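Local coordinates for protein type II restriction enzyme SfiI (PDB 2EZV) that recognises the interrupted DNA sequence 5'-GGCCN(5)GGCC-3' as a tetramer and cleaves both strands within its unspecified spacer, at residues R220-F223 with D224-K227. Numbering follows the deposited sequence.
Sequences RVYF and DRLK. With nucleotides of chain B.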
ATOM      1  N   ARG D 220     -31.505  19.088   1.558  1.00 35.62           N
ATOM      2  CA  ARG D 220     -31.455  18.290   0.342  1.00 33.53           C
ATOM      3  C   ARG D 220     -30.694  19.025  -0.756  1.00 32.85           C
ATOM      4  O   ARG D 220     -30.607  20.255  -0.747  1.00 33.41           O
ATOM      5  CB  ARG D 220     -32.865  17.988  -0.164  1.00 33.17           C
ATOM      6  CG  ARG D 220     -33.429  16.634   0.228  1.00 33.69           C
ATOM      7  CD  ARG D 220     -34.585  16.269  -0.704  1.00 34.55           C
ATOM      8  NE  ARG D 220     -35.127  14.932  -0.464  1.00 36.74           N
ATOM      9  CZ  ARG D 220     -36.032  14.634   0.466  1.00 36.25           C
ATOM     10  NH1 ARG D 220     -36.515  15.581   1.262  1.00 36.28           N
ATOM     11  NH2 ARG D 220     -36.451  13.383   0.600  1.00 36.93           N
ATOM     12  N   VAL D 221     -30.142  18.255  -1.691  1.00 30.65           N
ATOM     13  CA  VAL D 221     -29.418  18.790  -2.839  1.00 27.47           C
ATOM     14  C   VAL D 221     -30.068  18.146  -4.052  1.00 27.49           C
ATOM     15  O   VAL D 221     -30.165  16.920  -4.124  1.00 27.89           O
ATOM     16  CB  VAL D 221     -27.929  18.396  -2.827  1.00 26.31           C
ATOM     17  CG1 VAL D 221     -27.270  18.844  -4.121  1.00 23.35           C
ATOM     18  CG2 VAL D 221     -27.230  19.013  -1.628  1.00 25.90           C
ATOM     19  N   TYR D 222     -30.521  18.951  -5.002  1.00 27.01           N
ATOM     20  CA  TYR D 222     -31.166  18.380  -6.167  1.00 29.39           C
ATOM     21  C   TYR D 222     -30.259  18.261  -7.376  1.00 29.91           C
ATOM     22  O   TYR D 222     -29.650  19.230  -7.823  1.00 30.53           O
ATOM     23  CB  TYR D 222     -32.444  19.160  -6.504  1.00 30.08           C
ATOM     24  CG  TYR D 222     -33.571  18.833  -5.551  1.00 30.47           C
ATOM     25  CD1 TYR D 222     -33.567  19.319  -4.245  1.00 30.09           C
ATOM     26  CD2 TYR D 222     -34.601  17.968  -5.929  1.00 31.36           C
ATOM     27  CE1 TYR D 222     -34.553  18.951  -3.335  1.00 30.71           C
ATOM     28  CE2 TYR D 222     -35.599  17.589  -5.022  1.00 31.01           C
ATOM     29  CZ  TYR D 222     -35.563  18.086  -3.727  1.00 31.40           C
ATOM     30  OH  TYR D 222     -36.527  17.709  -2.818  1.00 33.57           O
ATOM     31  N   PHE D 223     -30.181  17.044  -7.898  1.00 30.77           N
ATOM     32  CA  PHE D 223     -29.339  16.742  -9.044  1.00 31.68           C
ATOM     33  C   PHE D 223     -29.482  17.742 -10.182  1.00 33.77           C
ATOM     34  O   PHE D 223     -28.520  18.433 -10.526  1.00 33.44           O
ATOM     35  CB  PHE D 223     -29.629  15.322  -9.549  1.00 28.45           C
ATOM     36  CG  PHE D 223     -29.265  14.231  -8.561  1.00 26.72           C
ATOM     37  CD1 PHE D 223     -29.359  12.887  -8.924  1.00 25.90           C
ATOM     38  CD2 PHE D 223     -28.840  14.542  -7.274  1.00 25.23           C
ATOM     39  CE1 PHE D 223     -29.034  11.873  -8.018  1.00 23.95           C
ATOM     40  CE2 PHE D 223     -28.513  13.539  -6.363  1.00 25.85           C
ATOM     41  CZ  PHE D 223     -28.612  12.202  -6.737  1.00 24.65           C
ATOM     42  N   ASP D 224     -30.680  17.825 -10.755  1.00 35.53           N
ATOM     43  CA  ASP D 224     -30.937  18.726 -11.872  1.00 37.33           C
ATOM     44  C   ASP D 224     -30.499  20.174 -11.614  1.00 37.01           C
ATOM     45  O   ASP D 224     -29.993  20.837 -12.516  1.00 38.05           O
ATOM     46  CB  ASP D 224     -32.423  18.676 -12.260  1.00 40.55           C
ATOM     47  CG  ASP D 224     -33.292  19.603 -11.415  1.00 45.08           C
ATOM     48  OD1 ASP D 224     -33.208  19.553 -10.166  1.00 46.53           O
ATOM     49  OD2 ASP D 224     -34.071  20.383 -12.011  1.00 47.45           O
ATOM     50  N   ARG D 225     -30.675  20.667 -10.393  1.00 36.08           N
ATOM     51  CA  ARG D 225     -30.272  22.038 -10.088  1.00 35.86           C
ATOM     52  C   ARG D 225     -28.751  22.170  -9.933  1.00 34.81           C
ATOM     53  O   ARG D 225     -28.194  23.252 -10.117  1.00 34.56           O
ATOM     54  CB  ARG D 225     -30.950  22.523  -8.806  1.00 36.43           C
ATOM     55  CG  ARG D 225     -32.383  22.989  -9.001  1.00 40.10           C
ATOM     56  CD  ARG D 225     -32.912  23.679  -7.755  1.00 40.83           C
ATOM     57  NE  ARG D 225     -33.957  22.897  -7.100  1.00 40.70           N
ATOM     58  CZ  ARG D 225     -34.124  22.831  -5.784  1.00 42.62           C
ATOM     59  NH1 ARG D 225     -33.314  23.502  -4.979  1.00 43.09           N
ATOM     60  NH2 ARG D 225     -35.102  22.093  -5.277  1.00 44.68           N
ATOM     61  N   LEU D 226     -28.083  21.071  -9.600  1.00 33.38           N
ATOM     62  CA  LEU D 226     -26.629  21.077  -9.444  1.00 32.21           C
ATOM     63  C   LEU D 226     -25.989  20.995 -10.825  1.00 31.83           C
ATOM     64  O   LEU D 226     -25.036  21.711 -11.120  1.00 32.26           O
ATOM     65  CB  LEU D 226     -26.168  19.890  -8.585  1.00 30.59           C
ATOM     66  CG  LEU D 226     -24.657  19.674  -8.407  1.00 30.03           C
ATOM     67  CD1 LEU D 226     -24.022  20.850  -7.658  1.00 27.56           C
ATOM     68  CD2 LEU D 226     -24.431  18.383  -7.652  1.00 28.09           C
ATOM     69  N   LYS D 227     -26.532  20.125 -11.670  1.00 31.60           N
ATOM     70  CA  LYS D 227     -26.023  19.950 -13.021  1.00 32.74           C
ATOM     71  C   LYS D 227     -26.187  21.231 -13.839  1.00 33.05           C
ATOM     72  O   LYS D 227     -25.384  21.516 -14.731  1.00 33.09           O
ATOM     73  CB  LYS D 227     -26.757  18.807 -13.730  1.00 33.21           C
ATOM     74  CG  LYS D 227     -26.145  18.454 -15.076  1.00 36.02           C
ATOM     75  CD  LYS D 227     -26.953  17.409 -15.837  1.00 37.61           C
ATOM     76  CE  LYS D 227     -28.218  18.005 -16.429  1.00 39.62           C
ATOM     77  NZ  LYS D 227     -28.959  17.015 -17.258  1.00 39.46           N
TER
ATOM     78  P    DG B   6     -42.607  20.963   4.135  1.00 53.42           P
ATOM     79  OP1  DG B   6     -43.580  22.049   4.414  1.00 54.43           O
ATOM     80  OP2  DG B   6     -41.166  21.193   4.416  1.00 54.08           O
ATOM     81  O5'  DG B   6     -43.108  19.670   4.932  1.00 52.90           O
ATOM     82  C5'  DG B   6     -43.229  18.420   4.255  1.00 51.85           C
ATOM     83  C4'  DG B   6     -43.432  17.272   5.219  1.00 51.23           C
ATOM     84  O4'  DG B   6     -42.978  16.076   4.539  1.00 50.61           O
ATOM     85  C3'  DG B   6     -42.577  17.352   6.490  1.00 50.88           C
ATOM     86  O3'  DG B   6     -43.083  16.378   7.419  1.00 51.46           O
ATOM     87  C2'  DG B   6     -41.267  16.745   6.027  1.00 50.20           C
ATOM     88  C1'  DG B   6     -41.785  15.620   5.154  1.00 49.10           C
ATOM     89  N9   DG B   6     -40.896  15.061   4.143  1.00 47.61           N
ATOM     90  C8   DG B   6     -39.710  15.576   3.675  1.00 45.97           C
ATOM     91  N7   DG B   6     -39.113  14.787   2.822  1.00 46.46           N
ATOM     92  C5   DG B   6     -39.967  13.695   2.709  1.00 44.82           C
ATOM     93  C6   DG B   6     -39.856  12.510   1.936  1.00 44.03           C
ATOM     94  O6   DG B   6     -38.948  12.170   1.166  1.00 44.04           O
ATOM     95  N1   DG B   6     -40.954  11.675   2.122  1.00 43.31           N
ATOM     96  C2   DG B   6     -42.018  11.939   2.948  1.00 42.02           C
ATOM     97  N2   DG B   6     -42.981  11.010   3.000  1.00 39.17           N
ATOM     98  N3   DG B   6     -42.129  13.034   3.672  1.00 42.69           N
ATOM     99  C4   DG B   6     -41.077  13.861   3.506  1.00 45.32           C
ATOM    100  O5'  DA B   4     -37.793  20.594  -6.774  1.00 58.93           O
ATOM    101  C5'  DA B   4     -38.714  19.635  -6.228  1.00 58.95           C
ATOM    102  C4'  DA B   4     -39.664  20.213  -5.202  1.00 58.36           C
ATOM    103  O4'  DA B   4     -40.752  19.282  -5.013  1.00 58.51           O
ATOM    104  C3'  DA B   4     -39.062  20.402  -3.810  1.00 57.26           C
ATOM    105  O3'  DA B   4     -39.739  21.457  -3.110  1.00 54.12           O
ATOM    106  C2'  DA B   4     -39.307  19.055  -3.158  1.00 57.69           C
ATOM    107  C1'  DA B   4     -40.648  18.648  -3.746  1.00 59.46           C
ATOM    108  N9   DA B   4     -40.814  17.215  -3.965  1.00 61.64           N
ATOM    109  C8   DA B   4     -39.992  16.366  -4.663  1.00 61.64           C
ATOM    110  N7   DA B   4     -40.434  15.133  -4.722  1.00 62.24           N
ATOM    111  C5   DA B   4     -41.622  15.170  -4.006  1.00 63.01           C
ATOM    112  C6   DA B   4     -42.575  14.182  -3.701  1.00 64.03           C
ATOM    113  N6   DA B   4     -42.477  12.911  -4.098  1.00 64.77           N
ATOM    114  N1   DA B   4     -43.647  14.551  -2.966  1.00 64.55           N
ATOM    115  C2   DA B   4     -43.746  15.827  -2.571  1.00 64.55           C
ATOM    116  N3   DA B   4     -42.918  16.845  -2.795  1.00 63.52           N
ATOM    117  C4   DA B   4     -41.863  16.445  -3.527  1.00 62.93           C
TER
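Tyr222 and Arg225 lie side by side and point the same way, the NH2 end of the guanidinium reaching over the rim of the phenol ring with the two planes 15° apart. NH2 of Arg225 does the touching, 3.3 Å from CD1 of Tyr222 and set toward the rim rather than over the ring centre. A bend at chi3 (-112°) turns the arginine chain back over the tyrosine, and the same NH2 gives a weak, long hydrogen bond to O5' of DA4 of chain B, which lies in the guanidinium plane at its edge. Tyr222 itself meets that nucleotide's sugar, OH standing 3.1 Å from C2' of DA4.

Backbone bonds start the helix that carries Arg225. Tyr222, at the N-cap position, accepts from Leu226 N through its carbonyl O at 3.0 Å; Phe223 O takes the straighter bond from Lys227 N (168° at the hydrogen). The ring of Phe223 turns instead into the protein, where it meets His162 edge-to-face and packs on Leu184.

Base reading falls to Arg220, on strand 219-221. Its chain, extended from CG to NE, delivers NH1 to N7 of DG6 of chain B at 3.1 Å and NH2 to O6 at 2.8 Å, the bidentate major-groove signature of guanine; Ala206 O also holds NH1.

With an alanine in place of Tyr222, NH2 of Arg225 would probably lose the ring surface beneath it and be freer to swing away from O5' of DA4. One strand-to-helix turn thus combines a guanine-specific contact with sugar and backbone contacts that are indifferent to base identity.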